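PDB 4HD1: squalene synthase HpnC from Alicyclobacillus acidocaldarius subsp. acidocaldarius, which probably joins isoprenoid diphosphates head to head, as squalene and phytoene synthases do, to make a hydrocarbon precursor. Local coordinates for residues G5-V9 and E10-D14; L109-A112 and N113-Q117; G194-L197 and D198-R201. All coordinates share one frame; numbering follows the deposited sequence.

Contact 1 of 3, residues G5-V9 and E10-D14; sequences GSVPV and ELRGD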
loop_
_atom_site.group_PDB
_atom_site.type_symbol
_atom_site.label_atom_id
_atom_site.label_comp_id
_atom_site.label_asym_id
_atom_site.label_seq_id
_atom_site.Cartn_x
_atom_site.Cartn_y
_atom_site.Cartn_z
ATOM N N GLY A 5 -21.110 -8.836 13.921
ATOM C CA GLY A 5 -22.125 -9.894 13.988
ATOM C C GLY A 5 -22.034 -10.986 12.926
ATOM O O GLY A 5 -22.659 -12.038 13.069
ATOM N N SER A 6 -21.259 -10.745 11.867
ATOM C CA SER A 6 -21.116 -11.704 10.761
ATOM C C SER A 6 -19.928 -12.662 10.943
ATOM O O SER A 6 -19.672 -13.523 10.100
ATOM C CB SER A 6 -21.022 -10.967 9.422
ATOM O OG SER A 6 -19.796 -10.270 9.322
ATOM N N VAL A 7 -19.223 -12.500 12.059
ATOM C CA VAL A 7 -18.104 -13.347 12.458
ATOM C C VAL A 7 -18.575 -14.292 13.585
ATOM O O VAL A 7 -19.517 -13.945 14.306
ATOM C CB VAL A 7 -16.912 -12.440 12.865
ATOM C CG1 VAL A 7 -16.271 -12.844 14.191
ATOM C CG2 VAL A 7 -15.896 -12.364 11.733
ATOM N N PRO A 8 -17.958 -15.494 13.724
ATOM C CA PRO A 8 -18.382 -16.421 14.785
ATOM C C PRO A 8 -18.188 -15.836 16.184
ATOM O O PRO A 8 -17.201 -15.127 16.429
ATOM C CB PRO A 8 -17.466 -17.636 14.590
ATOM C CG PRO A 8 -17.005 -17.545 13.178
ATOM C CD PRO A 8 -16.870 -16.073 12.914
ATOM N N VAL A 9 -19.131 -16.144 17.076
ATOM C CA VAL A 9 -19.175 -15.611 18.446
ATOM C C VAL A 9 -17.822 -15.642 19.169
ATOM O O VAL A 9 -17.443 -14.651 19.797
ATOM C CB VAL A 9 -20.275 -16.313 19.299
ATOM C CG1 VAL A 9 -20.211 -15.877 20.762
ATOM C CG2 VAL A 9 -21.665 -16.044 18.726
ATOM N N GLU A 10 -17.093 -16.758 19.063
ATOM C CA GLU A 10 -15.808 -16.923 19.764
ATOM C C GLU A 10 -14.753 -15.961 19.260
ATOM O O GLU A 10 -13.816 -15.643 19.985
ATOM C CB GLU A 10 -15.244 -18.345 19.638
ATOM C CG GLU A 10 -16.272 -19.454 19.508
ATOM C CD GLU A 10 -16.811 -19.586 18.094
ATOM O OE1 GLU A 10 -18.036 -19.778 17.942
ATOM O OE2 GLU A 10 -16.010 -19.490 17.138
ATOM N N LEU A 11 -14.897 -15.508 18.017
ATOM C CA LEU A 11 -13.881 -14.659 17.379
ATOM C C LEU A 11 -14.180 -13.158 17.395
ATOM O O LEU A 11 -13.354 -12.360 16.950
ATOM C CB LEU A 11 -13.609 -15.132 15.942
ATOM C CG LEU A 11 -12.713 -16.367 15.802
ATOM C CD1 LEU A 11 -12.928 -17.065 14.466
ATOM C CD2 LEU A 11 -11.248 -16.001 15.994
ATOM N N ARG A 12 -15.342 -12.771 17.909
ATOM C CA ARG A 12 -15.756 -11.364 17.871
ATOM C C ARG A 12 -14.854 -10.421 18.649
ATOM O O ARG A 12 -14.642 -9.278 18.226
ATOM C CB ARG A 12 -17.205 -11.204 18.314
ATOM C CG ARG A 12 -18.152 -11.520 17.184
ATOM C CD ARG A 12 -19.592 -11.510 17.614
ATOM N NE ARG A 12 -20.314 -12.435 16.765
ATOM C CZ ARG A 12 -21.561 -12.842 16.970
ATOM N NH1 ARG A 12 -22.253 -12.398 18.012
ATOM N NH2 ARG A 12 -22.112 -13.701 16.123
ATOM N N GLY A 13 -14.323 -10.898 19.774
ATOM C CA GLY A 13 -13.364 -10.130 20.555
ATOM C C GLY A 13 -12.102 -9.839 19.767
ATOM O O GLY A 13 -11.647 -8.694 19.717
ATOM N N ASP A 14 -11.547 -10.871 19.134
ATOM C CA ASP A 14 -10.315 -10.729 18.359
ATOM C C ASP A 14 -10.487 -9.793 17.167
ATOM O O ASP A 14 -9.582 -9.014 16.853
ATOM C CB ASP A 14 -9.833 -12.094 17.886
ATOM C CG ASP A 14 -9.604 -13.057 19.029
ATOM O OD1 ASP A 14 -9.455 -12.601 20.186
ATOM O OD2 ASP A 14 -9.567 -14.277 18.770
#
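The turn leading into helix 12-25 lets Arg12 reach back over the incoming chain and hold the carbonyl of Val7 side-on. NE approaches Val7 O at 3.0 Å (158° at the hydrogen) and NH2 approaches the same oxygen at 3.2 Å, and Val7 O lies within 1° of the guanidinium plane. With CG beside the backbone N (chi1 -81°) and the chain extended from CG to NE, the aliphatic part of Arg12 slides past Val7, its CG 3.8 Å from Val7 CG1. Val9 CG2 lies over one face of the guanidinium, toward its rim, 3.5 Å from NH2; Gly5 CA lies farther off over the opposite face. A leucine here would probably leave Val7 O without either of these donors and Val9 CG2 without the flat group it rests on. In the backbone, Leu11 N bonds to Pro8 O (2.8 Å), followed by a weak bond from Arg12 N to Val9 O. Leu11 CB meets Val7 CG1 at 3.9 Å, and Val7, Pro8 and Leu11 all rest on Phe94 of helix 87-99. The i to i+3 bond from Leu11 N to Pro8 O is typical of a tight turn, which here runs straight into the first turn of helix 12-25.

Contact 2 of 3, residues L109-A112 and N113-Q117; sequences LIEA and NRRDQ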
loop_
_atom_site.group_PDB
_atom_site.type_symbol
_atom_site.label_atom_id
_atom_site.label_comp_id
_atom_site.label_asym_id
_atom_site.label_seq_id
_atom_site.Cartn_x
_atom_site.Cartn_y
_atom_site.Cartn_z
ATOM N N LEU A 109 4.635 -7.642 2.197
ATOM C CA LEU A 109 4.435 -6.455 3.021
ATOM C C LEU A 109 5.468 -6.376 4.134
ATOM O O LEU A 109 5.908 -5.281 4.494
ATOM C CB LEU A 109 3.025 -6.439 3.605
ATOM C CG LEU A 109 1.963 -6.053 2.584
ATOM C CD1 LEU A 109 0.592 -6.509 3.059
ATOM C CD2 LEU A 109 2.000 -4.553 2.299
ATOM N N ILE A 110 5.834 -7.543 4.669
ATOM C CA ILE A 110 6.892 -7.672 5.675
ATOM C C ILE A 110 8.236 -7.297 5.051
ATOM O O ILE A 110 9.002 -6.530 5.632
ATOM C CB ILE A 110 6.932 -9.100 6.284
ATOM C CG1 ILE A 110 5.750 -9.292 7.243
ATOM C CG2 ILE A 110 8.255 -9.365 7.000
ATOM C CD1 ILE A 110 5.562 -10.710 7.736
ATOM N N GLU A 111 8.491 -7.832 3.859
ATOM C CA GLU A 111 9.701 -7.541 3.094
ATOM C C GLU A 111 9.804 -6.064 2.696
ATOM O O GLU A 111 10.903 -5.529 2.630
ATOM C CB GLU A 111 9.783 -8.458 1.863
ATOM C CG GLU A 111 10.956 -8.209 0.914
ATOM C CD GLU A 111 12.302 -8.663 1.461
ATOM O OE1 GLU A 111 12.358 -9.210 2.588
ATOM O OE2 GLU A 111 13.315 -8.467 0.752
ATOM N N ALA A 112 8.665 -5.411 2.456
ATOM C CA ALA A 112 8.643 -3.986 2.107
ATOM C C ALA A 112 9.354 -3.138 3.158
ATOM O O ALA A 112 10.077 -2.200 2.825
ATOM C CB ALA A 112 7.217 -3.497 1.915
ATOM N N ASN A 113 9.135 -3.483 4.422
ATOM C CA ASN A 113 9.793 -2.831 5.545
ATOM C C ASN A 113 11.321 -3.022 5.500
ATOM O O ASN A 113 12.073 -2.076 5.748
ATOM C CB ASN A 113 9.196 -3.347 6.860
ATOM C CG ASN A 113 9.673 -2.574 8.074
ATOM O OD1 ASN A 113 10.852 -2.609 8.435
ATOM N ND2 ASN A 113 8.745 -1.888 8.730
ATOM N N ARG A 114 11.773 -4.232 5.164
ATOM C CA ARG A 114 13.208 -4.507 5.003
ATOM C C ARG A 114 13.797 -3.736 3.822
ATOM O O ARG A 114 14.945 -3.295 3.886
ATOM C CB ARG A 114 13.483 -6.002 4.823
ATOM C CG ARG A 114 12.982 -6.885 5.953
ATOM C CD ARG A 114 13.424 -8.329 5.764
ATOM N NE ARG A 114 12.845 -9.217 6.773
ATOM C CZ ARG A 114 11.872 -10.097 6.538
ATOM N NH1 ARG A 114 11.352 -10.231 5.319
ATOM N NH2 ARG A 114 11.417 -10.853 7.528
ATOM N N ARG A 115 13.013 -3.580 2.750
ATOM C CA ARG A 115 13.442 -2.816 1.572
ATOM C C ARG A 115 13.619 -1.345 1.925
ATOM O O ARG A 115 14.569 -0.707 1.478
ATOM C CB ARG A 115 12.447 -2.946 0.410
ATOM C CG ARG A 115 12.010 -4.364 0.096
ATOM C CD ARG A 115 13.055 -5.136 -0.677
ATOM N NE ARG A 115 12.844 -4.971 -2.111
ATOM C CZ ARG A 115 12.995 -5.943 -3.000
ATOM N NH1 ARG A 115 13.349 -7.160 -2.610
ATOM N NH2 ARG A 115 12.780 -5.700 -4.279
ATOM N N ASP A 116 12.700 -0.820 2.734
ATOM C CA ASP A 116 12.756 0.567 3.186
ATOM C C ASP A 116 13.963 0.819 4.096
ATOM O O ASP A 116 14.502 1.920 4.103
ATOM C CB ASP A 116 11.458 0.945 3.902
ATOM C CG ASP A 116 10.894 2.292 3.450
ATOM O OD1 ASP A 116 10.951 2.621 2.242
ATOM O OD2 ASP A 116 10.358 3.019 4.311
ATOM N N GLN A 117 14.386 -0.197 4.851
ATOM C CA GLN A 117 15.571 -0.094 5.714
ATOM C C GLN A 117 16.840 0.133 4.903
ATOM O O GLN A 117 17.702 0.922 5.293
ATOM C CB GLN A 117 15.762 -1.362 6.553
ATOM C CG GLN A 117 14.904 -1.452 7.804
ATOM C CD GLN A 117 14.923 -2.842 8.430
ATOM O OE1 GLN A 117 15.980 -3.370 8.781
ATOM N NE2 GLN A 117 13.744 -3.439 8.573
#
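Regular alpha-helical bonds join 109-112 to 113-117 within helix 104-118: Arg115 N reaches Glu111 O at 2.9 Å and Asp116 N reaches Ala112 O at 3.0 Å. On this frame the carboxylate of Glu111 spans two arginines, three and four residues further on. With CG anti to its own N (chi1 176°) and a bend at chi2, it sends OE1 to Arg114 NH1 at 3.1 Å, a salt bridge with a fairly straight hydrogen bond (157°). OE1 lies near the Arg114 guanidinium plane, although the two flat groups are turned 51° apart. OE2 faces the edge of the Arg115 guanidinium, where NH1 makes a long salt bridge of 3.6 Å. CG of Arg115, set by its first torsion, lies 3.0 Å from Glu111 O, and the bends at chi2 and chi3 then turn the guanidinium toward OE2; its stronger ionic partner is Asp130, and Tyr134 adds a cation-pi contact. Ile110 CG2 covers one face of the Arg114 guanidinium, 3.5 Å from NH2, which also pairs with Glu73 and Asp70 of helix 65-81. Elsewhere on the helix, Asn113 OD1 accepts Gln117 NE2 (3.0 Å) as well as Arg65 NH1, while Asp116 OD1 bonds to Tyr184 OH. Glu111, Arg114 and Arg115 form an intrahelical salt-bridge network, which Asp130, Glu73 and Asp70 extend to neighbouring helices of the all-alpha isoprenoid synthase fold.

Contact 3 of 3, residues G194-L197 and D198-R201; sequences GATL and DDIR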
loop_
_atom_site.group_PDB
_atom_site.type_symbol
_atom_site.label_atom_id
_atom_site.label_comp_id
_atom_site.label_asym_id
_atom_site.label_seq_id
_atom_site.Cartn_x
_atom_site.Cartn_y
_atom_site.Cartn_z
ATOM N N GLY A 194 18.931 16.485 -17.032
ATOM C CA GLY A 194 20.046 17.302 -16.556
ATOM C C GLY A 194 19.921 17.796 -15.127
ATOM O O GLY A 194 20.544 18.787 -14.754
ATOM N N ALA A 195 19.106 17.113 -14.325
ATOM C CA ALA A 195 18.991 17.427 -12.906
ATOM C C ALA A 195 19.679 16.344 -12.080
ATOM O O ALA A 195 20.055 15.296 -12.610
ATOM C CB ALA A 195 17.529 17.568 -12.506
ATOM N N THR A 196 19.858 16.606 -10.784
ATOM C CA THR A 196 20.482 15.646 -9.879
ATOM C C THR A 196 19.705 15.569 -8.573
ATOM O O THR A 196 18.801 16.372 -8.334
ATOM C CB THR A 196 21.929 16.044 -9.548
ATOM O OG1 THR A 196 21.954 17.414 -9.128
ATOM C CG2 THR A 196 22.842 15.853 -10.757
ATOM N N LEU A 197 20.069 14.605 -7.727
ATOM C CA LEU A 197 19.463 14.467 -6.404
ATOM C C LEU A 197 19.755 15.680 -5.512
ATOM O O LEU A 197 18.981 15.983 -4.599
ATOM C CB LEU A 197 19.938 13.179 -5.724
ATOM C CG LEU A 197 19.512 11.814 -6.295
ATOM C CD1 LEU A 197 20.370 10.731 -5.662
ATOM C CD2 LEU A 197 18.035 11.516 -6.066
ATOM N N ASP A 198 20.865 16.369 -5.789
ATOM C CA ASP A 198 21.234 17.598 -5.079
ATOM C C ASP A 198 20.183 18.696 -5.216
ATOM O O ASP A 198 19.939 19.444 -4.269
ATOM C CB ASP A 198 22.602 18.116 -5.543
ATOM C CG ASP A 198 23.740 17.665 -4.638
ATOM O OD1 ASP A 198 24.910 17.754 -5.070
ATOM O OD2 ASP A 198 23.474 17.231 -3.496
ATOM N N ASP A 199 19.567 18.787 -6.396
ATOM C CA ASP A 199 18.461 19.714 -6.630
ATOM C C ASP A 199 17.312 19.447 -5.659
ATOM O O ASP A 199 16.738 20.381 -5.094
ATOM C CB ASP A 199 17.956 19.605 -8.073
ATOM C CG ASP A 199 18.943 20.150 -9.091
ATOM O OD1 ASP A 199 19.518 21.239 -8.854
ATOM O OD2 ASP A 199 19.125 19.494 -10.143
ATOM N N ILE A 200 16.994 18.165 -5.472
ATOM C CA ILE A 200 15.927 17.733 -4.570
ATOM C C ILE A 200 16.289 18.068 -3.122
ATOM O O ILE A 200 15.456 18.580 -2.369
ATOM C CB ILE A 200 15.624 16.213 -4.721
ATOM C CG1 ILE A 200 15.232 15.852 -6.166
ATOM C CG2 ILE A 200 14.570 15.750 -3.721
ATOM C CD1 ILE A 200 13.992 16.549 -6.704
ATOM N N ARG A 201 17.534 17.783 -2.747
ATOM C CA ARG A 201 18.035 18.084 -1.406
ATOM C C ARG A 201 17.998 19.595 -1.131
ATOM O O ARG A 201 17.585 20.028 -0.051
ATOM C CB ARG A 201 19.452 17.506 -1.200
ATOM C CG ARG A 201 19.508 15.975 -1.261
ATOM C CD ARG A 201 20.911 15.434 -0.979
ATOM N NE ARG A 201 20.931 13.963 -1.014
ATOM C CZ ARG A 201 21.430 13.222 -2.009
ATOM N NH1 ARG A 201 21.992 13.807 -3.070
ATOM N NH2 ARG A 201 21.385 11.890 -1.933
#
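Thr196 and Asp199 meet where an extended segment turns into helix 197-201: Arg201 N bonds to Leu197 O at 3.0 Å, and Asp199 N bonds weakly to Thr196 O. Gly194, with positive phi, is the C-prime residue of the Schellman motif ending helix 187-191, so one helix stops and the next starts within a few residues. Asp199 turns its carboxylate back across the start of its own helix. Its CG lies beside the backbone N (chi1 -70°), which carries OD2 to Thr196 N at 3.0 Å in a nearly straight bond (165°). The N-H comes in on the anti side of OD2, 34° out of the carboxylate plane. Ala195 CB touches the same oxygen at 3.4 Å, whereas OD1 forms a salt bridge with Arg204. One carboxylate thereby joins the chain before the helix to the chain beyond it. Arg201 runs back along the helix, extended from CG to NE, and crosses Leu197: NH1 stands 3.4 Å from Leu197 CB, and NH2 is 4.0 Å from Leu197 CD1. NH1 also makes a long salt bridge with Asp198 OD2 (3.8 Å). Leu197 and Ile200 meanwhile pack on Leu190 and Ile183. Two aspartates near the helix start would probably interact favourably with its positive end, and the pairing with Arg204 is likely to favour the charged form of the Asp199 carboxylate.

How the contacts relate
From the N terminus the contacts follow one another in series, none nested in or crossing another, and each joins directly successive segments without closing a long loop. Contact 1 turns the N-terminal segment into helix 12-25 beside helix 87-99. Contact 2 lies inside helix 104-118, nearer the chain's centre, and connects with helices 41-56, 65-81 and 125-135. Contact 3 marks the passage from helix 187-191 to helix 197-201. Contacts 1 and 3 sit on opposite sides of the chain's centre, their own centres 53 Å apart. Contact 2 approaches neither: its nearest atoms are about 17 Å from contact 1 and about 14 Å from contact 3.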